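Local coordinates for protein 2-amino-4-hydroxy-6-hydroxymethyldihydropteridine pyrophosphokinase (Haemophilus influenzae, PDB 1CBK) that probably catalyses the transfer of pyrophosphate from ATP to 6-hydroxymethyl-7,8-dihydropterin, a step in folate biosynthesis, at residues Ile6-Asn11 with His20-Ala25; Asp97-Gly102 with Tyr116-Arg121; Val126-Ile131 with Gln141-Leu146. All coordinates share one frame; numbering follows the deposited sequence.

The three contacts follow one another along the chain. Contacts 1 and 2 join neighbouring antiparallel strands, 2-10 and 95-101, to a helix and to a loop. Contact 3 joins two helices beyond the sheet. Contacts 1 and 2 meet directly: Ala7 N lies 2.8 Å from Asp97 O, a probable hydrogen bond, and Ala7 CB lies 3.7 Å from Leu99 CD2. Their centres are about 15 Å apart, on opposite sides of the chain's centre. The centre of contact 3 is about 11 Å from that of contact 2 and about 20 Å from that of contact 1. Contacts 1 and 2 each supply a pterin-pocket residue, Gly9 and Arg121. In contact 3 the Leu128 side chain is about 13 Å from the bound pterin.

Contact 1 of 3, residues Ile6-Asn11 with His20-Ala25; sequences IALGSN and HAALKA
No ring or other flat group takes part where Leu8 meets Ala22 and Leu23. Aliphatic carbons do all the touching, so there are no faces or edges to assign. The contact is small and buried. Leu8 points from strand 2-10 toward helix 15-27, and its CD2 methyl carries most of the contact. This methyl, Leu8 CD2, lies 3.8 Å from Leu23 CG and 3.9 Å from Ala22 CB. It therefore rests against two successive residues of the helix. The CD1 branch of Leu8 plays a lesser part, at 4.1 Å from Leu23 CD2. The two leucines cross obliquely. In Leu23, CG is anti to the carbonyl carbon (chi1 -72°). This turns the branched end toward the strand, although the CB bond does not itself aim there. The CB of Ala22 points toward the strand. Leu8 CA and Ala22 CA are 8.3 Å apart. Leu96 of strand 95-101 touches both Leu8 and Ala22, and Ala59 of strand 54-63 touches both leucines. Leu8 O accepts a hydrogen bond from ND2 of Asn56, a pocket residue, and the next residue, Gly9, touches the bound pterin. This is the helix-on-sheet packing of the first strand and helix in a ferredoxin-like split beta-alpha-beta unit, with strand 54-63 lying between strands 2-10 and 32-43.

Contact 2 of 3, residues Asp97-Gly102 with Tyr116-Arg121; sequences DILLYG and YDMHNR
Leu99 and Met118 bring the two backbones closest, with 7.9 Å between Leu99 CA and Met118 CA, where an extended strand faces a loop coiled by i to i-3 bonds such as His119 N to Tyr116 O. The main side-chain contact is made by the methyl end of Met118. Met118 CE lies 4.0 Å from Asp97 OD2 and 4.1 Å from Leu99 CD2. Met118 crosses both of these side chains at about a right angle. The chain is extended as far as SD and then bends at its last torsion (chi3 76°), which sets CE beside the carboxylate and the leucine methyl. One contact of the methyl is thus apolar and the other is to a carboxylate oxygen. Farther back along the same side chain, Met118 CG lies 4.0 Å above one face of the Arg121 guanidinium, toward its rim. The methionine probably helps to place this arginine, which touches the bound pterin. Asp97 and Arg121 carry opposite charges but do not pair: Asp97 OD2 and Arg121 NH1 are 5.7 Å apart. Arg121 NH2 instead forms a salt bridge with OD1 of Asp117 of the second subunit. A second link between the segments runs through a water. The water oxygen lies 3.0 Å from Leu99 O, to which it donates, and 3.0 Å from His119 NE2. The bridged carbonyl belongs to a classic beta bulge, in which Leu99 and Leu100 both face Tyr5. Helix 122-131 closes the contact through Val124, which touches both Leu99 and Met118, while helix 67-80 packs against strand 95-101, the outermost strand of the sheet within this chain, at Ile98.

Contact 3 of 3, residues Val126-Ile131 with Gln141-Leu146; sequences VPLFEI and QIITEL
Ile143 reaches toward helix 122-131 and meets both Leu128 and Phe129. Its ethyl branch runs past Phe129 at CG1 and ends on Leu128 at CD1. Ile143 CD1 lies against the branched end of Leu128, 3.8 Å from Leu128 CD2. Ile143 CG1 sits 3.9 Å from Phe129 CB, close to the root of the aromatic side chain. The other branch of the isoleucine, the CG2 methyl, approaches the edge of the Phe129 ring near the ring plane, with Ile143 CG2 3.8 Å from Phe129 CD1. The isoleucine thus meets the ring by a methyl at its edge and does not stack over it. Leu128 and Phe129 are successive residues, and their positions on the helix send them in different directions, Leu128 toward the other segment and Phe129 alongside it. Farther out on the ring, Phe129 CE1 meets the methyl CG2 of Thr144 at 4.0 Å. The threonine turns OG1 between its backbone N and carbonyl carbon (chi1 54°), which leaves CG2 on the side toward Phe129 CE1. The backbones come close here, with 6.3 Å between Phe129 CA and Ile143 CA. Helix 143-146 is short. Its N-cap residue, Ile142, offers its O to two donors, Glu145 N at 3.0 Å and Leu146 N at 3.2 Å. On the sheet side, Pro127, Leu128 and Ile131 pack on Val58 of strand 54-63. Glu130 OE2 bonds Ser39 OG of strand 32-43. Helix 122-131 is therefore held between the central sheet and the short helix 143-146. This matches the layered alpha-beta-alpha fold of the HPPK family, with the short helix 143-146 packed outside helix 122-131.

Contact 1 of 3, residues Ile6-Asn11 with His20-Ala25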
ATOM      1  N   ILE A   6      -4.741  16.365   1.781  1.00  5.91           N
ATOM      2  CA  ILE A   6      -4.315  15.732   3.032  1.00  8.47           C
ATOM      3  C   ILE A   6      -5.314  14.652   3.452  1.00  8.38           C
ATOM      4  O   ILE A   6      -6.528  14.882   3.456  1.00  7.00           O
ATOM      5  CB  ILE A   6      -4.182  16.807   4.154  1.00  9.95           C
ATOM      6  CG1 ILE A   6      -3.119  17.834   3.737  1.00 14.44           C
ATOM      7  CG2 ILE A   6      -3.826  16.159   5.513  1.00  7.79           C
ATOM      8  CD1 ILE A   6      -3.123  19.065   4.582  1.00 24.19           C
ATOM      9  N   ALA A   7      -4.796  13.464   3.759  1.00  7.46           N
ATOM     10  CA  ALA A   7      -5.629  12.347   4.201  1.00  7.00           C
ATOM     11  C   ALA A   7      -5.606  12.331   5.735  1.00  5.77           C
ATOM     12  O   ALA A   7      -4.555  12.545   6.344  1.00  6.70           O
ATOM     13  CB  ALA A   7      -5.081  11.008   3.644  1.00  6.96           C
ATOM     14  N   LEU A   8      -6.768  12.129   6.346  1.00  7.89           N
ATOM     15  CA  LEU A   8      -6.874  12.071   7.809  1.00  8.76           C
ATOM     16  C   LEU A   8      -7.553  10.767   8.228  1.00  6.34           C
ATOM     17  O   LEU A   8      -8.540  10.359   7.627  1.00  4.94           O
ATOM     18  CB  LEU A   8      -7.703  13.253   8.365  1.00  9.13           C
ATOM     19  CG  LEU A   8      -7.379  14.711   8.026  1.00  7.77           C
ATOM     20  CD1 LEU A   8      -8.033  15.112   6.704  1.00  2.96           C
ATOM     21  CD2 LEU A   8      -7.857  15.590   9.171  1.00  4.59           C
ATOM     22  N   GLY A   9      -7.064  10.161   9.301  1.00  7.48           N
ATOM     23  CA  GLY A   9      -7.669   8.926   9.782  1.00  6.30           C
ATOM     24  C   GLY A   9      -7.497   8.790  11.283  1.00  6.78           C
ATOM     25  O   GLY A   9      -6.551   9.340  11.844  1.00  6.67           O
ATOM     26  N   SER A  10      -8.424   8.103  11.942  1.00  8.10           N
ATOM     27  CA  SER A  10      -8.340   7.900  13.399  1.00  7.35           C
ATOM     28  C   SER A  10      -9.273   6.799  13.812  1.00  4.44           C
ATOM     29  O   SER A  10     -10.335   6.638  13.209  1.00  4.14           O
ATOM     30  CB  SER A  10      -8.761   9.179  14.159  1.00  8.02           C
ATOM     31  OG  SER A  10      -8.963   8.945  15.561  1.00  5.46           O
ATOM     32  N   ASN A  11      -8.880   6.011  14.802  1.00  4.64           N
ATOM     33  CA  ASN A  11      -9.785   4.985  15.320  1.00  8.48           C
ATOM     34  C   ASN A  11      -9.672   4.884  16.854  1.00  9.62           C
ATOM     35  O   ASN A  11     -10.117   3.902  17.448  1.00  8.87           O
ATOM     36  CB  ASN A  11      -9.588   3.596  14.663  1.00  6.16           C
ATOM     37  CG  ASN A  11      -8.364   2.850  15.166  1.00  6.36           C
ATOM     38  OD1 ASN A  11      -7.365   3.442  15.585  1.00  7.90           O
ATOM     39  ND2 ASN A  11      -8.410   1.536  15.055  1.00  5.87           N
ATOM     40  N   HIS A  20     -12.067  16.575  13.646  1.00  8.67           N
ATOM     41  CA  HIS A  20     -12.504  17.983  13.722  1.00  9.28           C
ATOM     42  C   HIS A  20     -11.385  18.847  14.307  1.00  8.83           C
ATOM     43  O   HIS A  20     -11.086  19.930  13.795  1.00  9.21           O
ATOM     44  CB  HIS A  20     -13.775  18.153  14.560  1.00  8.78           C
ATOM     45  CG  HIS A  20     -15.025  17.700  13.868  1.00 10.47           C
ATOM     46  ND1 HIS A  20     -15.319  18.042  12.571  1.00 16.48           N
ATOM     47  CD2 HIS A  20     -16.072  16.968  14.315  1.00 13.53           C
ATOM     48  CE1 HIS A  20     -16.503  17.544  12.241  1.00 17.60           C
ATOM     49  NE2 HIS A  20     -16.978  16.888  13.284  1.00 14.08           N
ATOM     50  N   ALA A  21     -10.719  18.352  15.341  1.00  8.85           N
ATOM     51  CA  ALA A  21      -9.638  19.130  15.928  1.00  9.77           C
ATOM     52  C   ALA A  21      -8.493  19.305  14.937  1.00 10.80           C
ATOM     53  O   ALA A  21      -7.905  20.384  14.861  1.00  9.96           O
ATOM     54  CB  ALA A  21      -9.130  18.478  17.218  1.00  6.11           C
ATOM     55  N   ALA A  22      -8.166  18.252  14.182  1.00 10.61           N
ATOM     56  CA  ALA A  22      -7.067  18.336  13.214  1.00  9.43           C
ATOM     57  C   ALA A  22      -7.387  19.301  12.054  1.00  8.40           C
ATOM     58  O   ALA A  22      -6.520  20.043  11.594  1.00  7.09           O
ATOM     59  CB  ALA A  22      -6.709  16.950  12.696  1.00  6.71           C
ATOM     60  N   LEU A  23      -8.638  19.289  11.599  1.00  8.32           N
ATOM     61  CA  LEU A  23      -9.087  20.158  10.519  1.00  9.41           C
ATOM     62  C   LEU A  23      -9.051  21.626  10.960  1.00 11.25           C
ATOM     63  O   LEU A  23      -8.644  22.500  10.190  1.00 11.20           O
ATOM     64  CB  LEU A  23     -10.481  19.728  10.045  1.00  6.29           C
ATOM     65  CG  LEU A  23     -10.389  18.402   9.258  1.00 10.38           C
ATOM     66  CD1 LEU A  23     -11.733  17.727   9.154  1.00  3.54           C
ATOM     67  CD2 LEU A  23      -9.834  18.652   7.861  1.00  7.42           C
ATOM     68  N   LYS A  24      -9.454  21.888  12.202  1.00  9.47           N
ATOM     69  CA  LYS A  24      -9.408  23.232  12.753  1.00  9.68           C
ATOM     70  C   LYS A  24      -7.943  23.684  12.776  1.00  8.99           C
ATOM     71  O   LYS A  24      -7.623  24.781  12.311  1.00  8.16           O
ATOM     72  CB  LYS A  24     -10.002  23.235  14.166  1.00 11.16           C
ATOM     73  CG  LYS A  24      -9.863  24.560  14.958  1.00 19.29           C
ATOM     74  CD  LYS A  24     -10.543  24.400  16.326  1.00 23.42           C
ATOM     75  CE  LYS A  24     -10.455  25.649  17.181  1.00 33.71           C
ATOM     76  NZ  LYS A  24     -11.459  25.626  18.313  1.00 32.99           N
ATOM     77  N   ALA A  25      -7.049  22.850  13.299  1.00  7.92           N
ATOM     78  CA  ALA A  25      -5.638  23.203  13.340  1.00  8.21           C
ATOM     79  C   ALA A  25      -5.056  23.472  11.927  1.00 11.31           C
ATOM     80  O   ALA A  25      -4.313  24.438  11.741  1.00  9.08           O
ATOM     81  CB  ALA A  25      -4.829  22.128  14.058  1.00  6.30           C
TER

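Contact 2 of 3, residues Asp97-Gly102 with Tyr116-Arg121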
ATOM      1  N   ASP A  97      -1.675  12.724   6.494  1.00 11.41           N
ATOM      2  CA  ASP A  97      -0.742  12.343   5.424  1.00 11.10           C
ATOM      3  C   ASP A  97      -0.891  13.236   4.174  1.00 10.59           C
ATOM      4  O   ASP A  97      -2.002  13.471   3.721  1.00  9.00           O
ATOM      5  CB  ASP A  97      -0.995  10.888   4.985  1.00 10.44           C
ATOM      6  CG  ASP A  97      -0.578   9.869   6.032  1.00 19.77           C
ATOM      7  OD1 ASP A  97       0.602   9.881   6.446  1.00 28.96           O
ATOM      8  OD2 ASP A  97      -1.427   9.039   6.425  1.00 20.76           O
ATOM      9  N   ILE A  98       0.218  13.737   3.641  1.00  9.98           N
ATOM     10  CA  ILE A  98       0.155  14.556   2.429  1.00 10.28           C
ATOM     11  C   ILE A  98       0.007  13.586   1.244  1.00  9.39           C
ATOM     12  O   ILE A  98       0.891  12.782   0.971  1.00 10.02           O
ATOM     13  CB  ILE A  98       1.437  15.397   2.211  1.00  8.60           C
ATOM     14  CG1 ILE A  98       1.711  16.314   3.405  1.00  9.84           C
ATOM     15  CG2 ILE A  98       1.261  16.246   0.946  1.00  7.77           C
ATOM     16  CD1 ILE A  98       3.153  16.817   3.490  1.00  3.69           C
ATOM     17  N   LEU A  99      -1.153  13.604   0.603  1.00  8.53           N
ATOM     18  CA  LEU A  99      -1.411  12.725  -0.533  1.00  9.34           C
ATOM     19  C   LEU A  99      -0.833  13.325  -1.803  1.00  9.99           C
ATOM     20  O   LEU A  99      -0.170  12.641  -2.578  1.00 10.87           O
ATOM     21  CB  LEU A  99      -2.906  12.548  -0.750  1.00  3.79           C
ATOM     22  CG  LEU A  99      -3.799  11.863   0.274  1.00 10.18           C
ATOM     23  CD1 LEU A  99      -5.261  11.946  -0.214  1.00  4.87           C
ATOM     24  CD2 LEU A  99      -3.371  10.392   0.428  1.00  9.98           C
ATOM     25  N   LEU A 100      -1.091  14.613  -1.995  1.00  9.93           N
ATOM     26  CA  LEU A 100      -0.672  15.334  -3.200  1.00  9.39           C
ATOM     27  C   LEU A 100      -0.247  16.746  -2.854  1.00  9.74           C
ATOM     28  O   LEU A 100      -0.827  17.379  -1.965  1.00  5.60           O
ATOM     29  CB  LEU A 100      -1.849  15.409  -4.183  1.00  5.82           C
ATOM     30  CG  LEU A 100      -2.417  14.057  -4.639  1.00 10.07           C
ATOM     31  CD1 LEU A 100      -3.784  14.258  -5.286  1.00 12.31           C
ATOM     32  CD2 LEU A 100      -1.427  13.328  -5.578  1.00  8.58           C
ATOM     33  N   TYR A 101       0.765  17.228  -3.567  1.00  8.16           N
ATOM     34  CA  TYR A 101       1.297  18.569  -3.383  1.00  8.16           C
ATOM     35  C   TYR A 101       1.404  19.105  -4.800  1.00 10.58           C
ATOM     36  O   TYR A 101       2.424  18.921  -5.478  1.00 11.08           O
ATOM     37  CB  TYR A 101       2.679  18.530  -2.716  1.00  6.94           C
ATOM     38  CG  TYR A 101       3.234  19.910  -2.399  1.00 11.91           C
ATOM     39  CD1 TYR A 101       2.949  20.532  -1.183  1.00 12.70           C
ATOM     40  CD2 TYR A 101       4.017  20.601  -3.331  1.00 12.92           C
ATOM     41  CE1 TYR A 101       3.429  21.822  -0.896  1.00 13.31           C
ATOM     42  CE2 TYR A 101       4.496  21.882  -3.057  1.00 12.48           C
ATOM     43  CZ  TYR A 101       4.199  22.486  -1.844  1.00 13.83           C
ATOM     44  OH  TYR A 101       4.642  23.758  -1.598  1.00 12.88           O
ATOM     45  N   GLY A 102       0.329  19.747  -5.247  1.00 12.35           N
ATOM     46  CA  GLY A 102       0.271  20.264  -6.601  1.00 14.85           C
ATOM     47  C   GLY A 102       0.373  19.027  -7.474  1.00 15.48           C
ATOM     48  O   GLY A 102      -0.192  17.971  -7.171  1.00 15.56           O
ATOM     49  N   TYR A 116       1.779   5.727  -3.630  1.00 11.54           N
ATOM     50  CA  TYR A 116       0.865   4.918  -4.416  1.00 10.52           C
ATOM     51  C   TYR A 116       0.044   3.872  -3.748  1.00  9.67           C
ATOM     52  O   TYR A 116      -1.036   3.580  -4.225  1.00 11.70           O
ATOM     53  CB  TYR A 116       1.557   4.403  -5.681  1.00  9.85           C
ATOM     54  CG  TYR A 116       2.125   5.545  -6.519  1.00  9.83           C
ATOM     55  CD1 TYR A 116       1.348   6.196  -7.479  1.00 11.62           C
ATOM     56  CD2 TYR A 116       3.446   5.971  -6.348  1.00  5.20           C
ATOM     57  CE1 TYR A 116       1.889   7.247  -8.255  1.00 12.98           C
ATOM     58  CE2 TYR A 116       3.997   7.022  -7.132  1.00  8.61           C
ATOM     59  CZ  TYR A 116       3.216   7.643  -8.078  1.00 12.08           C
ATOM     60  OH  TYR A 116       3.772   8.621  -8.879  1.00 18.18           O
ATOM     61  N   ASP A 117       0.504   3.348  -2.619  1.00 11.57           N
ATOM     62  CA  ASP A 117      -0.293   2.343  -1.898  1.00 14.46           C
ATOM     63  C   ASP A 117      -1.598   2.954  -1.410  1.00 14.58           C
ATOM     64  O   ASP A 117      -2.607   2.252  -1.279  1.00 15.57           O
ATOM     65  CB  ASP A 117       0.464   1.768  -0.700  1.00 14.02           C
ATOM     66  CG  ASP A 117       1.467   0.727  -1.100  1.00 12.90           C
ATOM     67  OD1 ASP A 117       1.157  -0.093  -2.003  1.00 10.79           O
ATOM     68  OD2 ASP A 117       2.553   0.718  -0.483  1.00 18.18           O
ATOM     69  N   MET A 118      -1.591   4.271  -1.211  1.00 14.39           N
ATOM     70  CA  MET A 118      -2.765   4.974  -0.735  1.00 15.48           C
ATOM     71  C   MET A 118      -3.843   5.109  -1.797  1.00 15.71           C
ATOM     72  O   MET A 118      -5.028   5.180  -1.477  1.00 16.31           O
ATOM     73  CB  MET A 118      -2.369   6.288  -0.070  1.00 21.53           C
ATOM     74  CG  MET A 118      -1.504   5.995   1.164  1.00 30.77           C
ATOM     75  SD  MET A 118      -1.276   7.320   2.327  1.00 39.80           S
ATOM     76  CE  MET A 118      -2.795   7.300   3.095  1.00 39.59           C
ATOM     77  N   HIS A 119      -3.448   4.935  -3.054  1.00 13.62           N
ATOM     78  CA  HIS A 119      -4.418   4.985  -4.144  1.00 12.21           C
ATOM     79  C   HIS A 119      -5.179   3.663  -4.239  1.00 12.10           C
ATOM     80  O   HIS A 119      -6.172   3.570  -4.965  1.00 11.15           O
ATOM     81  CB  HIS A 119      -3.730   5.329  -5.456  1.00 17.01           C
ATOM     82  CG  HIS A 119      -2.939   6.602  -5.399  1.00 21.72           C
ATOM     83  ND1 HIS A 119      -2.095   6.995  -6.415  1.00 19.76           N
ATOM     84  CD2 HIS A 119      -2.867   7.570  -4.447  1.00 24.04           C
ATOM     85  CE1 HIS A 119      -1.536   8.151  -6.096  1.00 27.71           C
ATOM     86  NE2 HIS A 119      -1.986   8.520  -4.906  1.00 27.04           N
ATOM     87  N   ASN A 120      -4.720   2.648  -3.493  1.00 11.99           N
ATOM     88  CA  ASN A 120      -5.387   1.339  -3.436  1.00 10.67           C
ATOM     89  C   ASN A 120      -6.249   1.250  -2.186  1.00 10.39           C
ATOM     90  O   ASN A 120      -6.806   0.196  -1.884  1.00 10.40           O
ATOM     91  CB  ASN A 120      -4.355   0.208  -3.427  1.00 11.59           C
ATOM     92  CG  ASN A 120      -3.686   0.025  -4.783  1.00 18.29           C
ATOM     93  OD1 ASN A 120      -4.262   0.387  -5.808  1.00 16.71           O
ATOM     94  ND2 ASN A 120      -2.466  -0.523  -4.800  1.00 15.21           N
ATOM     95  N   ARG A 121      -6.369   2.365  -1.465  1.00  8.47           N
ATOM     96  CA  ARG A 121      -7.159   2.403  -0.239  1.00  7.51           C
ATOM     97  C   ARG A 121      -8.503   3.060  -0.475  1.00  6.92           C
ATOM     98  O   ARG A 121      -8.570   4.233  -0.835  1.00  7.32           O
ATOM     99  CB  ARG A 121      -6.391   3.162   0.845  1.00  7.95           C
ATOM    100  CG  ARG A 121      -5.175   2.411   1.346  1.00  6.17           C
ATOM    101  CD  ARG A 121      -4.392   3.220   2.372  1.00  5.08           C
ATOM    102  NE  ARG A 121      -3.195   2.510   2.798  1.00  6.76           N
ATOM    103  CZ  ARG A 121      -2.475   2.818   3.866  1.00  9.54           C
ATOM    104  NH1 ARG A 121      -2.840   3.827   4.646  1.00  9.26           N
ATOM    105  NH2 ARG A 121      -1.392   2.113   4.170  1.00 10.65           N
TER
HETATM  106  O   HOH W   1      -0.462   9.633  -2.513  1.00 19.98           O

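Contact 3 of 3, residues Val126-Ile131 with Gln141-Leu146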
ATOM      1  N   VAL A 126     -12.137   7.199  -2.238  1.00  7.18           N
ATOM      2  CA  VAL A 126     -13.549   7.570  -2.285  1.00  7.70           C
ATOM      3  C   VAL A 126     -13.753   9.026  -1.817  1.00  9.64           C
ATOM      4  O   VAL A 126     -14.490   9.791  -2.474  1.00 10.03           O
ATOM      5  CB  VAL A 126     -14.438   6.557  -1.530  1.00 11.29           C
ATOM      6  CG1 VAL A 126     -15.827   7.116  -1.280  1.00  9.10           C
ATOM      7  CG2 VAL A 126     -14.489   5.253  -2.317  1.00  7.27           C
ATOM      8  N   PRO A 127     -13.160   9.413  -0.656  1.00  8.16           N
ATOM      9  CA  PRO A 127     -13.289  10.794  -0.146  1.00  8.31           C
ATOM     10  C   PRO A 127     -12.615  11.804  -1.125  1.00  7.16           C
ATOM     11  O   PRO A 127     -13.126  12.900  -1.329  1.00  8.53           O
ATOM     12  CB  PRO A 127     -12.520  10.771   1.189  1.00  7.14           C
ATOM     13  CG  PRO A 127     -12.491   9.377   1.588  1.00 11.56           C
ATOM     14  CD  PRO A 127     -12.608   8.505   0.369  1.00  5.94           C
ATOM     15  N   LEU A 128     -11.449  11.464  -1.665  1.00  6.40           N
ATOM     16  CA  LEU A 128     -10.761  12.351  -2.627  1.00  6.37           C
ATOM     17  C   LEU A 128     -11.651  12.612  -3.857  1.00  5.66           C
ATOM     18  O   LEU A 128     -11.791  13.749  -4.300  1.00  5.87           O
ATOM     19  CB  LEU A 128      -9.406  11.745  -3.069  1.00  5.51           C
ATOM     20  CG  LEU A 128      -8.513  12.553  -4.036  1.00 10.21           C
ATOM     21  CD1 LEU A 128      -8.197  13.924  -3.443  1.00  5.37           C
ATOM     22  CD2 LEU A 128      -7.215  11.808  -4.309  1.00  8.01           C
ATOM     23  N   PHE A 129     -12.269  11.552  -4.378  1.00  5.47           N
ATOM     24  CA  PHE A 129     -13.147  11.649  -5.546  1.00  7.63           C
ATOM     25  C   PHE A 129     -14.340  12.547  -5.258  1.00  9.34           C
ATOM     26  O   PHE A 129     -14.825  13.271  -6.136  1.00  8.48           O
ATOM     27  CB  PHE A 129     -13.613  10.254  -5.952  1.00  9.17           C
ATOM     28  CG  PHE A 129     -14.591  10.240  -7.096  1.00 13.53           C
ATOM     29  CD1 PHE A 129     -14.264  10.798  -8.329  1.00 16.73           C
ATOM     30  CD2 PHE A 129     -15.843   9.651  -6.942  1.00 16.79           C
ATOM     31  CE1 PHE A 129     -15.173  10.774  -9.405  1.00 10.50           C
ATOM     32  CE2 PHE A 129     -16.756   9.615  -7.996  1.00 15.73           C
ATOM     33  CZ  PHE A 129     -16.418  10.180  -9.235  1.00 18.50           C
ATOM     34  N   GLU A 130     -14.804  12.524  -4.008  1.00 10.49           N
ATOM     35  CA  GLU A 130     -15.947  13.353  -3.624  1.00  8.76           C
ATOM     36  C   GLU A 130     -15.626  14.857  -3.741  1.00  8.00           C
ATOM     37  O   GLU A 130     -16.483  15.651  -4.110  1.00  9.52           O
ATOM     38  CB  GLU A 130     -16.389  13.003  -2.196  1.00  8.07           C
ATOM     39  CG  GLU A 130     -17.557  13.849  -1.668  1.00 13.11           C
ATOM     40  CD  GLU A 130     -17.872  13.588  -0.191  1.00 10.60           C
ATOM     41  OE1 GLU A 130     -16.986  13.088   0.523  1.00  8.19           O
ATOM     42  OE2 GLU A 130     -19.009  13.890   0.254  1.00 13.47           O
ATOM     43  N   ILE A 131     -14.393  15.257  -3.459  1.00  8.37           N
ATOM     44  CA  ILE A 131     -14.033  16.678  -3.518  1.00  9.32           C
ATOM     45  C   ILE A 131     -13.164  17.077  -4.707  1.00  9.82           C
ATOM     46  O   ILE A 131     -12.762  18.231  -4.802  1.00 10.74           O
ATOM     47  CB  ILE A 131     -13.324  17.180  -2.212  1.00  8.32           C
ATOM     48  CG1 ILE A 131     -11.964  16.504  -2.017  1.00  5.86           C
ATOM     49  CG2 ILE A 131     -14.214  16.937  -1.009  1.00  8.58           C
ATOM     50  CD1 ILE A 131     -11.240  16.968  -0.757  1.00  3.64           C
ATOM     51  N   GLN A 141      -2.708   9.111 -14.069  1.00 12.85           N
ATOM     52  CA  GLN A 141      -3.966   8.371 -13.864  1.00 10.96           C
ATOM     53  C   GLN A 141      -5.099   9.351 -13.488  1.00 12.82           C
ATOM     54  O   GLN A 141      -4.860  10.423 -12.906  1.00 12.74           O
ATOM     55  CB  GLN A 141      -3.806   7.268 -12.808  1.00 12.19           C
ATOM     56  CG  GLN A 141      -3.029   6.039 -13.322  1.00 15.52           C
ATOM     57  CD  GLN A 141      -2.886   4.939 -12.278  1.00 21.26           C
ATOM     58  OE1 GLN A 141      -2.475   5.188 -11.138  1.00 25.93           O
ATOM     59  NE2 GLN A 141      -3.188   3.711 -12.672  1.00 24.02           N
ATOM     60  N   ILE A 142      -6.323   8.992 -13.848  1.00 10.52           N
ATOM     61  CA  ILE A 142      -7.480   9.820 -13.602  1.00 12.11           C
ATOM     62  C   ILE A 142      -8.274   9.265 -12.428  1.00 12.74           C
ATOM     63  O   ILE A 142      -8.480   8.047 -12.338  1.00 12.82           O
ATOM     64  CB  ILE A 142      -8.348   9.869 -14.872  1.00 11.85           C
ATOM     65  CG1 ILE A 142      -7.451  10.215 -16.061  1.00 15.44           C
ATOM     66  CG2 ILE A 142      -9.416  10.926 -14.744  1.00 22.96           C
ATOM     67  CD1 ILE A 142      -8.119  10.047 -17.373  1.00 23.02           C
ATOM     68  N   ILE A 143      -8.769  10.155 -11.574  1.00 10.53           N
ATOM     69  CA  ILE A 143      -9.533   9.745 -10.394  1.00 11.19           C
ATOM     70  C   ILE A 143     -10.762   8.880 -10.723  1.00 12.98           C
ATOM     71  O   ILE A 143     -11.068   7.931  -9.987  1.00 14.10           O
ATOM     72  CB  ILE A 143      -9.962  10.986  -9.552  1.00 10.81           C
ATOM     73  CG1 ILE A 143     -10.401  10.579  -8.132  1.00 13.56           C
ATOM     74  CG2 ILE A 143     -11.101  11.724 -10.259  1.00  5.69           C
ATOM     75  CD1 ILE A 143      -9.286  10.296  -7.147  1.00 13.26           C
ATOM     76  N   THR A 144     -11.444   9.174 -11.831  1.00 12.63           N
ATOM     77  CA  THR A 144     -12.638   8.423 -12.223  1.00 15.78           C
ATOM     78  C   THR A 144     -12.342   6.943 -12.491  1.00 17.25           C
ATOM     79  O   THR A 144     -13.227   6.088 -12.352  1.00 18.93           O
ATOM     80  CB  THR A 144     -13.316   9.023 -13.470  1.00 14.20           C
ATOM     81  OG1 THR A 144     -12.351   9.133 -14.521  1.00 19.13           O
ATOM     82  CG2 THR A 144     -13.894  10.402 -13.162  1.00 13.75           C
ATOM     83  N   GLU A 145     -11.103   6.648 -12.877  1.00 17.56           N
ATOM     84  CA  GLU A 145     -10.692   5.275 -13.148  1.00 19.37           C
ATOM     85  C   GLU A 145     -10.352   4.591 -11.846  1.00 19.45           C
ATOM     86  O   GLU A 145     -10.852   3.491 -11.564  1.00 19.31           O
ATOM     87  CB  GLU A 145      -9.505   5.232 -14.112  1.00 19.70           C
ATOM     88  CG  GLU A 145      -9.877   5.691 -15.534  1.00 24.28           C
ATOM     89  CD  GLU A 145     -11.137   4.993 -16.086  1.00 29.16           C
ATOM     90  OE1 GLU A 145     -11.047   3.775 -16.404  1.00 26.74           O
ATOM     91  OE2 GLU A 145     -12.201   5.679 -16.208  1.00 23.11           O
ATOM     92  N   LEU A 146      -9.535   5.269 -11.042  1.00 18.37           N
ATOM     93  CA  LEU A 146      -9.119   4.774  -9.735  1.00 16.93           C
ATOM     94  C   LEU A 146     -10.303   4.445  -8.808  1.00 15.19           C
ATOM     95  O   LEU A 146     -10.256   3.467  -8.068  1.00 17.46           O
ATOM     96  CB  LEU A 146      -8.214   5.805  -9.050  1.00 17.35           C
ATOM     97  CG  LEU A 146      -6.882   6.128  -9.720  1.00 19.60           C
ATOM     98  CD1 LEU A 146      -6.170   7.217  -8.936  1.00 12.30           C
ATOM     99  CD2 LEU A 146      -6.031   4.863  -9.818  1.00 20.96           C
TER